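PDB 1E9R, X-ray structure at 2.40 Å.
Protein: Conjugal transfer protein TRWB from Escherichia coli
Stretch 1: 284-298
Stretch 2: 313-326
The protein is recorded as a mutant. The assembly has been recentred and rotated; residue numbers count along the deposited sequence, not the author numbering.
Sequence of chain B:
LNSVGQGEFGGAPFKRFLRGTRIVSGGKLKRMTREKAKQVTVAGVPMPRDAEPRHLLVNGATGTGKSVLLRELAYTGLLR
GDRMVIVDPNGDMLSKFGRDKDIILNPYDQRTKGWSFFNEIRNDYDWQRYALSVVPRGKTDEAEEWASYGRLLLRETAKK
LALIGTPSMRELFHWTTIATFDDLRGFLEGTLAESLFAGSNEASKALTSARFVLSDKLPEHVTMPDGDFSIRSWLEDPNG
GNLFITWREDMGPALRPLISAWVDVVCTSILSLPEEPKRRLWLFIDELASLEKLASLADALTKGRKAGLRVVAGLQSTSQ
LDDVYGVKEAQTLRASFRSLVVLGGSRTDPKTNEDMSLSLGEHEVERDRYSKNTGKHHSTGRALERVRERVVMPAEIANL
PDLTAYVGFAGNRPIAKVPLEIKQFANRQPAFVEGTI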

# COMPACT_ATOMS: atom_id res chain seq x y z
N PHE B 284 18.19 -30.51 -5.67
CA PHE B 284 18.67 -29.44 -6.53
C PHE B 284 17.52 -28.81 -7.27
O PHE B 284 16.84 -29.50 -8.03
CB PHE B 284 19.69 -29.99 -7.53
CG PHE B 284 21.03 -30.24 -6.94
CD1 PHE B 284 21.29 -31.42 -6.24
CD2 PHE B 284 22.04 -29.28 -7.04
CE1 PHE B 284 22.53 -31.64 -5.64
CE2 PHE B 284 23.29 -29.48 -6.45
CZ PHE B 284 23.53 -30.66 -5.75
N ILE B 285 17.30 -27.52 -7.04
CA ILE B 285 16.24 -26.77 -7.72
C ILE B 285 16.88 -25.73 -8.61
O ILE B 285 17.42 -24.75 -8.12
CB ILE B 285 15.34 -26.05 -6.71
CG1 ILE B 285 14.77 -27.05 -5.71
CG2 ILE B 285 14.23 -25.30 -7.44
CD1 ILE B 285 13.90 -26.43 -4.64
N ASP B 286 16.82 -25.94 -9.92
CA ASP B 286 17.44 -25.01 -10.88
C ASP B 286 17.03 -23.55 -10.71
O ASP B 286 17.86 -22.66 -10.75
CB ASP B 286 17.14 -25.44 -12.31
CG ASP B 286 15.67 -25.37 -12.64
OD1 ASP B 286 14.85 -25.93 -11.87
OD2 ASP B 286 15.33 -24.74 -13.66
N GLU B 287 15.73 -23.33 -10.55
CA GLU B 287 15.18 -21.99 -10.37
C GLU B 287 14.01 -22.11 -9.40
O GLU B 287 12.98 -22.69 -9.71
CB GLU B 287 14.70 -21.42 -11.70
CG GLU B 287 13.93 -20.12 -11.57
CD GLU B 287 14.66 -19.08 -10.74
OE1 GLU B 287 15.79 -18.71 -11.10
OE2 GLU B 287 14.09 -18.64 -9.71
N LEU B 288 14.20 -21.54 -8.22
CA LEU B 288 13.20 -21.59 -7.16
C LEU B 288 11.88 -20.87 -7.49
O LEU B 288 10.80 -21.35 -7.15
CB LEU B 288 13.83 -21.01 -5.89
CG LEU B 288 13.12 -21.14 -4.54
CD1 LEU B 288 12.80 -22.57 -4.25
CD2 LEU B 288 14.03 -20.58 -3.48
N ALA B 289 11.98 -19.73 -8.18
CA ALA B 289 10.81 -18.93 -8.54
C ALA B 289 10.03 -19.41 -9.78
O ALA B 289 9.04 -18.78 -10.16
CB ALA B 289 11.22 -17.47 -8.71
N SER B 290 10.46 -20.50 -10.40
CA SER B 290 9.77 -21.06 -11.57
C SER B 290 8.73 -22.07 -11.16
O SER B 290 7.84 -22.42 -11.93
CB SER B 290 10.75 -21.73 -12.53
OG SER B 290 11.41 -20.76 -13.31
N LEU B 291 8.87 -22.57 -9.93
CA LEU B 291 7.93 -23.53 -9.39
C LEU B 291 6.78 -22.73 -8.79
O LEU B 291 6.86 -21.51 -8.70
CB LEU B 291 8.60 -24.38 -8.31
CG LEU B 291 9.79 -25.27 -8.71
CD1 LEU B 291 10.30 -26.00 -7.50
CD2 LEU B 291 9.37 -26.26 -9.77
N GLU B 292 5.71 -23.40 -8.39
CA GLU B 292 4.60 -22.69 -7.76
C GLU B 292 4.97 -22.41 -6.31
O GLU B 292 6.06 -22.77 -5.85
CB GLU B 292 3.30 -23.53 -7.81
CG GLU B 292 2.78 -23.81 -9.22
CD GLU B 292 1.27 -23.62 -9.35
OE1 GLU B 292 0.64 -23.04 -8.44
OE2 GLU B 292 0.71 -24.05 -10.39
N LYS B 293 4.07 -21.74 -5.58
CA LYS B 293 4.32 -21.45 -4.18
C LYS B 293 4.16 -22.77 -3.43
O LYS B 293 3.04 -23.17 -3.09
CB LYS B 293 3.31 -20.42 -3.69
CG LYS B 293 3.45 -20.05 -2.24
CD LYS B 293 2.54 -18.90 -1.89
CE LYS B 293 2.67 -18.52 -0.42
NZ LYS B 293 1.95 -17.25 -0.15
N LEU B 294 5.28 -23.45 -3.18
CA LEU B 294 5.26 -24.74 -2.49
C LEU B 294 4.80 -24.67 -1.04
O LEU B 294 5.18 -23.77 -0.29
CB LEU B 294 6.65 -25.39 -2.57
CG LEU B 294 7.20 -25.49 -3.99
CD1 LEU B 294 8.54 -26.18 -3.96
CD2 LEU B 294 6.23 -26.25 -4.87
N ALA B 295 3.99 -25.64 -0.64
CA ALA B 295 3.45 -25.69 0.70
C ALA B 295 4.39 -26.27 1.75
O ALA B 295 4.32 -25.91 2.92
CB ALA B 295 2.15 -26.48 0.70
N SER B 296 5.30 -27.15 1.32
CA SER B 296 6.20 -27.81 2.26
C SER B 296 7.67 -27.47 2.17
O SER B 296 8.45 -27.92 3.00
CB SER B 296 6.06 -29.33 2.12
OG SER B 296 4.70 -29.69 2.01
N LEU B 297 8.06 -26.70 1.17
CA LEU B 297 9.47 -26.34 1.02
C LEU B 297 10.03 -25.73 2.31
O LEU B 297 11.09 -26.13 2.78
CB LEU B 297 9.65 -25.34 -0.11
CG LEU B 297 10.96 -25.39 -0.90
CD1 LEU B 297 11.22 -24.02 -1.49
CD2 LEU B 297 12.12 -25.82 -0.01
N ALA B 298 9.31 -24.76 2.88
CA ALA B 298 9.74 -24.07 4.09
C ALA B 298 10.04 -25.00 5.25
O ALA B 298 11.08 -24.88 5.90
CB ALA B 298 8.69 -23.06 4.51
N ALA B 313 19.41 -24.29 -4.27
CA ALA B 313 18.44 -23.67 -5.16
C ALA B 313 19.00 -22.47 -5.89
O ALA B 313 19.69 -21.64 -5.30
CB ALA B 313 17.18 -23.26 -4.37
N GLY B 314 18.71 -22.39 -7.18
CA GLY B 314 19.17 -21.26 -7.96
C GLY B 314 18.05 -20.23 -7.91
O GLY B 314 16.88 -20.60 -7.76
N LEU B 315 18.40 -18.95 -8.03
CA LEU B 315 17.41 -17.87 -7.99
C LEU B 315 17.89 -16.74 -8.88
O LEU B 315 18.83 -16.05 -8.51
CB LEU B 315 17.25 -17.34 -6.57
CG LEU B 315 16.21 -16.23 -6.38
CD1 LEU B 315 14.82 -16.79 -6.66
CD2 LEU B 315 16.28 -15.67 -4.96
N GLN B 316 17.26 -16.55 -10.03
CA GLN B 316 17.69 -15.48 -10.92
C GLN B 316 17.11 -14.11 -10.54
O GLN B 316 17.76 -13.09 -10.74
CB GLN B 316 17.35 -15.79 -12.37
CG GLN B 316 15.91 -15.52 -12.73
CD GLN B 316 15.70 -15.38 -14.23
OE1 GLN B 316 16.16 -16.22 -15.02
NE2 GLN B 316 15.01 -14.31 -14.64
N SER B 317 15.89 -14.10 -10.01
CA SER B 317 15.25 -12.83 -9.63
C SER B 317 14.61 -12.91 -8.25
O SER B 317 13.69 -13.69 -8.03
CB SER B 317 14.18 -12.43 -10.65
OG SER B 317 13.54 -11.23 -10.26
N THR B 318 15.09 -12.09 -7.33
CA THR B 318 14.54 -12.08 -5.98
C THR B 318 13.13 -11.46 -6.06
O THR B 318 12.24 -11.73 -5.24
CB THR B 318 15.46 -11.26 -5.03
OG1 THR B 318 14.87 -11.21 -3.73
CG2 THR B 318 15.66 -9.84 -5.57
N SER B 319 12.96 -10.64 -7.08
CA SER B 319 11.70 -9.96 -7.34
C SER B 319 10.64 -10.96 -7.77
O SER B 319 9.47 -10.87 -7.37
CB SER B 319 11.93 -8.92 -8.43
OG SER B 319 10.71 -8.37 -8.87
N GLN B 320 11.05 -11.93 -8.59
CA GLN B 320 10.15 -12.95 -9.09
C GLN B 320 9.68 -13.83 -7.96
O GLN B 320 8.54 -14.28 -7.95
CB GLN B 320 10.84 -13.81 -10.13
CG GLN B 320 9.88 -14.66 -10.93
CD GLN B 320 10.60 -15.60 -11.89
OE1 GLN B 320 11.80 -15.42 -12.20
NE2 GLN B 320 9.88 -16.62 -12.37
N LEU B 321 10.57 -14.08 -7.00
CA LEU B 321 10.24 -14.91 -5.84
C LEU B 321 9.19 -14.20 -4.97
O LEU B 321 8.32 -14.84 -4.37
CB LEU B 321 11.49 -15.18 -5.01
CG LEU B 321 11.29 -16.21 -3.90
CD1 LEU B 321 10.98 -17.57 -4.52
CD2 LEU B 321 12.55 -16.26 -3.02
N ASP B 322 9.30 -12.88 -4.89
CA ASP B 322 8.36 -12.09 -4.10
C ASP B 322 7.02 -12.23 -4.75
O ASP B 322 6.00 -12.31 -4.08
CB ASP B 322 8.74 -10.61 -4.06
CG ASP B 322 9.94 -10.32 -3.18
OD1 ASP B 322 10.22 -11.13 -2.26
OD2 ASP B 322 10.61 -9.28 -3.38
N ASP B 323 7.02 -12.26 -6.08
CA ASP B 323 5.78 -12.39 -6.82
C ASP B 323 5.09 -13.73 -6.60
O ASP B 323 3.87 -13.81 -6.54
CB ASP B 323 6.05 -12.17 -8.30
CG ASP B 323 4.88 -11.55 -9.01
OD1 ASP B 323 4.42 -10.49 -8.54
OD2 ASP B 323 4.43 -12.11 -10.03
N VAL B 324 5.87 -14.80 -6.47
CA VAL B 324 5.32 -16.13 -6.26
C VAL B 324 4.87 -16.40 -4.81
O VAL B 324 3.75 -16.87 -4.58
CB VAL B 324 6.36 -17.23 -6.67
CG1 VAL B 324 5.80 -18.63 -6.41
CG2 VAL B 324 6.72 -17.07 -8.13
N TYR B 325 5.73 -16.08 -3.85
CA TYR B 325 5.45 -16.32 -2.45
C TYR B 325 4.92 -15.12 -1.69
O TYR B 325 4.34 -15.27 -0.61
CB TYR B 325 6.72 -16.80 -1.74
CG TYR B 325 7.13 -18.20 -2.09
CD1 TYR B 325 7.86 -18.46 -3.25
CD2 TYR B 325 6.77 -19.27 -1.27
CE1 TYR B 325 8.20 -19.77 -3.59
CE2 TYR B 325 7.11 -20.58 -1.60
CZ TYR B 325 7.83 -20.82 -2.76
OH TYR B 325 8.15 -22.11 -3.10
N GLY B 326 5.11 -13.94 -2.26
CA GLY B 326 4.68 -12.74 -1.57
C GLY B 326 5.93 -12.25 -0.87
O GLY B 326 6.80 -13.05 -0.54
O HOH W 1 8.75 -22.37 -5.63
O HOH W 2 1.97 -15.59 -2.52

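The most distinctive feature of this contact is Glu287, a buried carboxylate that binds backbone amides of both stretches at once. Its CA-to-CB bond points away from stretch 2, yet the side chain curls back (chi1 t, chi2 p), so that OE1 accepts from Gln316 N at 2.8 Å while OE2 accepts from Ala289 N, also at 2.8 Å. The acidic group thus satisfies two amides just beyond the end of the sheet.

Before it, the strands run parallel, with Ile285 bridged to Ala313. Gly314 is held through both its polar backbone atoms: Gly314 N donates to Ile285 O (2.8 Å) and Gly314 O accepts from Leu288 N (2.9 Å), both nearly straight. The backbones lie close here, and an ideal CB on Gly314 would fall 2.4 Å from Asp286 O, a clash that glycine avoids.

Ile285 and Ala313 project to the same face of the sheet, their CB atoms 4.1 Å apart. Leu288 and Ala289 point toward stretch 2 and extend the apolar packing to the helix: Leu288 CG and Ala289 CB each lie 4.2 Å from Leu321 CD1, and Ala289 CB is equally far from Leu315 CD1.

At the far end of the helix, Tyr325 has the largest area covered by the other stretch. Lys293 CA sits over one face of its ring, 4.1 Å from the centroid, in a CH-pi contact. The phenol OH accepts from Leu294 N (3.2 Å) and lies 2.6 Å from water 1, which also donates to Leu288 O and Glu292 O and so ties the loop to the ring. The fully extended Lys293 side chain reaches the helix terminus, where NZ donates to Tyr325 O (3.1 Å). Water 2 reinforces this link, accepting from Lys293 NZ and donating to Val324 O.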